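Local coordinates for protein FIG000988: Predicted permease (Vibrio cholerae, PDB 6MJP) that is a membrane permease that probably forms part of the LptBFG ABC transporter moving lipopolysaccharide from the inner toward the outer membrane, at residues 277-282 against 336-341. Residues are numbered along the deposited sequence; the frame is centred on the assembly and turned at random.
Sequences PLLTML and AALLLA. With LMT (dodecyl-beta-D-maltoside), chain S.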
loop_
_atom_site.group_PDB
_atom_site.type_symbol
_atom_site.label_atom_id
_atom_site.label_comp_id
_atom_site.label_asym_id
_atom_site.label_seq_id
_atom_site.Cartn_x
_atom_site.Cartn_y
_atom_site.Cartn_z
ATOM N N PRO D 277 -10.721 -17.790 -16.730
ATOM C CA PRO D 277 -10.726 -19.092 -16.064
ATOM C C PRO D 277 -9.357 -19.516 -15.566
ATOM O O PRO D 277 -9.288 -20.188 -14.532
ATOM C CB PRO D 277 -11.260 -20.035 -17.149
ATOM C CG PRO D 277 -10.802 -19.426 -18.400
ATOM C CD PRO D 277 -10.960 -17.951 -18.178
ATOM N N LEU D 278 -8.264 -19.150 -16.244
ATOM C CA LEU D 278 -6.946 -19.554 -15.760
ATOM C C LEU D 278 -6.665 -18.963 -14.387
ATOM O O LEU D 278 -6.157 -19.652 -13.494
ATOM C CB LEU D 278 -5.863 -19.135 -16.749
ATOM C CG LEU D 278 -5.990 -19.702 -18.160
ATOM C CD1 LEU D 278 -5.087 -18.922 -19.095
ATOM C CD2 LEU D 278 -5.657 -21.189 -18.197
ATOM N N LEU D 279 -6.986 -17.676 -14.208
ATOM C CA LEU D 279 -6.778 -17.014 -12.923
ATOM C C LEU D 279 -7.644 -17.637 -11.839
ATOM O O LEU D 279 -7.202 -17.791 -10.691
ATOM C CB LEU D 279 -7.072 -15.519 -13.057
ATOM C CG LEU D 279 -5.962 -14.664 -13.674
ATOM C CD1 LEU D 279 -6.383 -13.209 -13.799
ATOM C CD2 LEU D 279 -4.670 -14.783 -12.871
ATOM N N THR D 280 -8.885 -17.996 -12.191
ATOM C CA THR D 280 -9.777 -18.676 -11.258
ATOM C C THR D 280 -9.158 -19.969 -10.743
ATOM O O THR D 280 -9.079 -20.199 -9.528
ATOM C CB THR D 280 -11.116 -18.971 -11.940
ATOM O OG1 THR D 280 -11.835 -17.758 -12.184
ATOM C CG2 THR D 280 -11.964 -19.863 -11.078
ATOM N N MET D 281 -8.725 -20.835 -11.664
ATOM C CA MET D 281 -8.143 -22.112 -11.274
ATOM C C MET D 281 -6.867 -21.924 -10.470
ATOM O O MET D 281 -6.559 -22.743 -9.597
ATOM C CB MET D 281 -7.885 -22.960 -12.513
ATOM C CG MET D 281 -9.138 -23.632 -13.046
ATOM S SD MET D 281 -9.752 -24.902 -11.917
ATOM C CE MET D 281 -8.384 -26.065 -11.952
ATOM N N LEU D 282 -6.129 -20.846 -10.726
ATOM C CA LEU D 282 -4.917 -20.595 -9.956
ATOM C C LEU D 282 -5.241 -20.153 -8.531
ATOM O O LEU D 282 -4.592 -20.597 -7.575
ATOM C CB LEU D 282 -4.052 -19.553 -10.664
ATOM C CG LEU D 282 -2.844 -19.034 -9.887
ATOM C CD1 LEU D 282 -1.888 -20.148 -9.523
ATOM C CD2 LEU D 282 -2.140 -17.999 -10.720
ATOM N N ALA D 336 0.209 -19.730 -21.319
ATOM C CA ALA D 336 0.652 -21.082 -21.002
ATOM C C ALA D 336 1.311 -21.136 -19.628
ATOM O O ALA D 336 1.042 -22.052 -18.843
ATOM C CB ALA D 336 1.603 -21.594 -22.086
ATOM N N ALA D 337 2.167 -20.157 -19.313
ATOM C CA ALA D 337 2.815 -20.139 -18.004
ATOM C C ALA D 337 1.796 -19.974 -16.883
ATOM O O ALA D 337 1.943 -20.559 -15.801
ATOM C CB ALA D 337 3.860 -19.028 -17.945
ATOM N N LEU D 338 0.752 -19.184 -17.121
ATOM C CA LEU D 338 -0.322 -19.087 -16.143
ATOM C C LEU D 338 -1.004 -20.438 -15.954
ATOM O O LEU D 338 -1.219 -20.892 -14.822
ATOM C CB LEU D 338 -1.324 -18.023 -16.580
ATOM C CG LEU D 338 -2.411 -17.708 -15.553
ATOM C CD1 LEU D 338 -1.786 -17.212 -14.261
ATOM C CD2 LEU D 338 -3.376 -16.687 -16.116
ATOM N N LEU D 339 -1.340 -21.101 -17.063
ATOM C CA LEU D 339 -1.994 -22.405 -16.994
ATOM C C LEU D 339 -1.120 -23.429 -16.281
ATOM O O LEU D 339 -1.598 -24.178 -15.420
ATOM C CB LEU D 339 -2.342 -22.875 -18.409
ATOM C CG LEU D 339 -3.132 -24.158 -18.669
ATOM C CD1 LEU D 339 -2.202 -25.335 -18.812
ATOM C CD2 LEU D 339 -4.133 -24.421 -17.567
ATOM N N LEU D 340 0.164 -23.482 -16.626
ATOM C CA LEU D 340 1.033 -24.441 -15.963
ATOM C C LEU D 340 1.097 -24.163 -14.471
ATOM O O LEU D 340 1.061 -25.093 -13.656
ATOM C CB LEU D 340 2.424 -24.416 -16.587
ATOM C CG LEU D 340 3.427 -25.396 -15.987
ATOM C CD1 LEU D 340 2.886 -26.816 -16.019
ATOM C CD2 LEU D 340 4.724 -25.297 -16.753
ATOM N N ALA D 341 1.136 -22.883 -14.093
ATOM C CA ALA D 341 1.195 -22.535 -12.680
ATOM C C ALA D 341 -0.044 -23.023 -11.940
ATOM O O ALA D 341 0.071 -23.633 -10.870
ATOM C CB ALA D 341 1.374 -21.028 -12.534
HETATM C C1B LMT S . 1.195 -25.104 0.021
HETATM C C2B LMT S . -0.290 -25.367 0.358
HETATM C C3B LMT S . -0.569 -25.124 1.857
HETATM C C4B LMT S . 0.459 -25.875 2.744
HETATM C C5B LMT S . 1.864 -25.478 2.254
HETATM C C6B LMT S . 2.933 -26.135 3.128
HETATM O O1B LMT S . 1.453 -23.731 0.042
HETATM O O2B LMT S . -1.054 -24.541 -0.431
HETATM O O3B LMT S . -1.863 -25.437 2.178
HETATM O "O4'" LMT S . 0.320 -25.524 4.070
HETATM O O5B LMT S . 2.052 -25.790 0.893
HETATM O O6B LMT S . 4.098 -26.308 2.419
HETATM C "C1'" LMT S . 2.744 -20.801 -2.590
HETATM C "C2'" LMT S . 1.333 -21.363 -2.864
HETATM C "C3'" LMT S . 0.811 -22.128 -1.630
HETATM C "C4'" LMT S . 1.863 -23.154 -1.176
HETATM C "C5'" LMT S . 3.147 -22.330 -0.937
HETATM C "C6'" LMT S . 4.250 -23.069 -0.229
HETATM O "O1'" LMT S . 3.280 -20.252 -3.721
HETATM O "O2'" LMT S . 0.505 -20.299 -3.083
HETATM O "O3'" LMT S . -0.374 -22.734 -1.919
HETATM O "O5'" LMT S . 3.612 -21.841 -2.164
HETATM O "O6'" LMT S . 4.701 -24.011 -1.122
HETATM C C1 LMT S . 2.867 -20.810 -4.945
HETATM C C2 LMT S . 2.520 -19.637 -5.812
HETATM C C3 LMT S . 2.484 -19.910 -7.282
HETATM C C4 LMT S . 2.697 -18.617 -8.022
HETATM C C5 LMT S . 2.288 -18.758 -9.455
HETATM C C6 LMT S . 2.661 -17.548 -10.256
HETATM C C7 LMT S . 2.046 -17.606 -11.626
HETATM C C8 LMT S . 2.529 -16.447 -12.439
HETATM C C9 LMT S . 1.880 -16.360 -13.784
HETATM C C10 LMT S . 2.590 -15.310 -14.598
HETATM C C11 LMT S . 3.797 -15.862 -15.296
HETATM C C12 LMT S . 4.333 -14.925 -16.334
#
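Leu-338 reaches out from helix 332-346 and sets its forked end among three leucines of helix 260-286. Its CG lies anti to the backbone N (chi1 -173°), and from there the two methyls share the work. CD2 alone comes against the base of Leu-278, 3.5 Å from its CB, and CD1 alone touches Leu-282 CD2, at 3.6 Å. Leu-279 CD2 sits against both methyls, 4.0 Å from Leu-338 CD2 and as far from CD1. The side chain of Leu-338 crosses those of Leu-279 and Leu-282 at about a right angle. Leu-279 starts out pointing away from the other helix, and its CD2 branch brings it back to Leu-338.

Leu-278 serves two partners: with CB taken up by Leu-338, its CD2 packs across Leu-339, 3.6 Å from CD2 and nearly as close to CB. On the next turn, Leu-282 also sends CD1 toward the backbone of Ala-341. No hydrogen bond links the two segments, but Asn-346, further along helix 332-346, gives its ND2 to Met-281 O, a bond between the two helices.

A dodecyl maltoside runs beside helix 332-346. Its alkyl chain touches Ala-341 CB through C7 at 3.6 Å and Leu-338 CD1 through C9 at 3.8 Å; CD1 of Leu-338 thus touches the detergent chain as well as Leu-282. Tyr-309 of helix 299-321 also touches Leu-338. The segment axes approach to 9.0 Å and run in the same direction at 27°. This is leucine-on-leucine packing of two near-parallel helices predicted to span the membrane, in a permease of the LptF/LptG family.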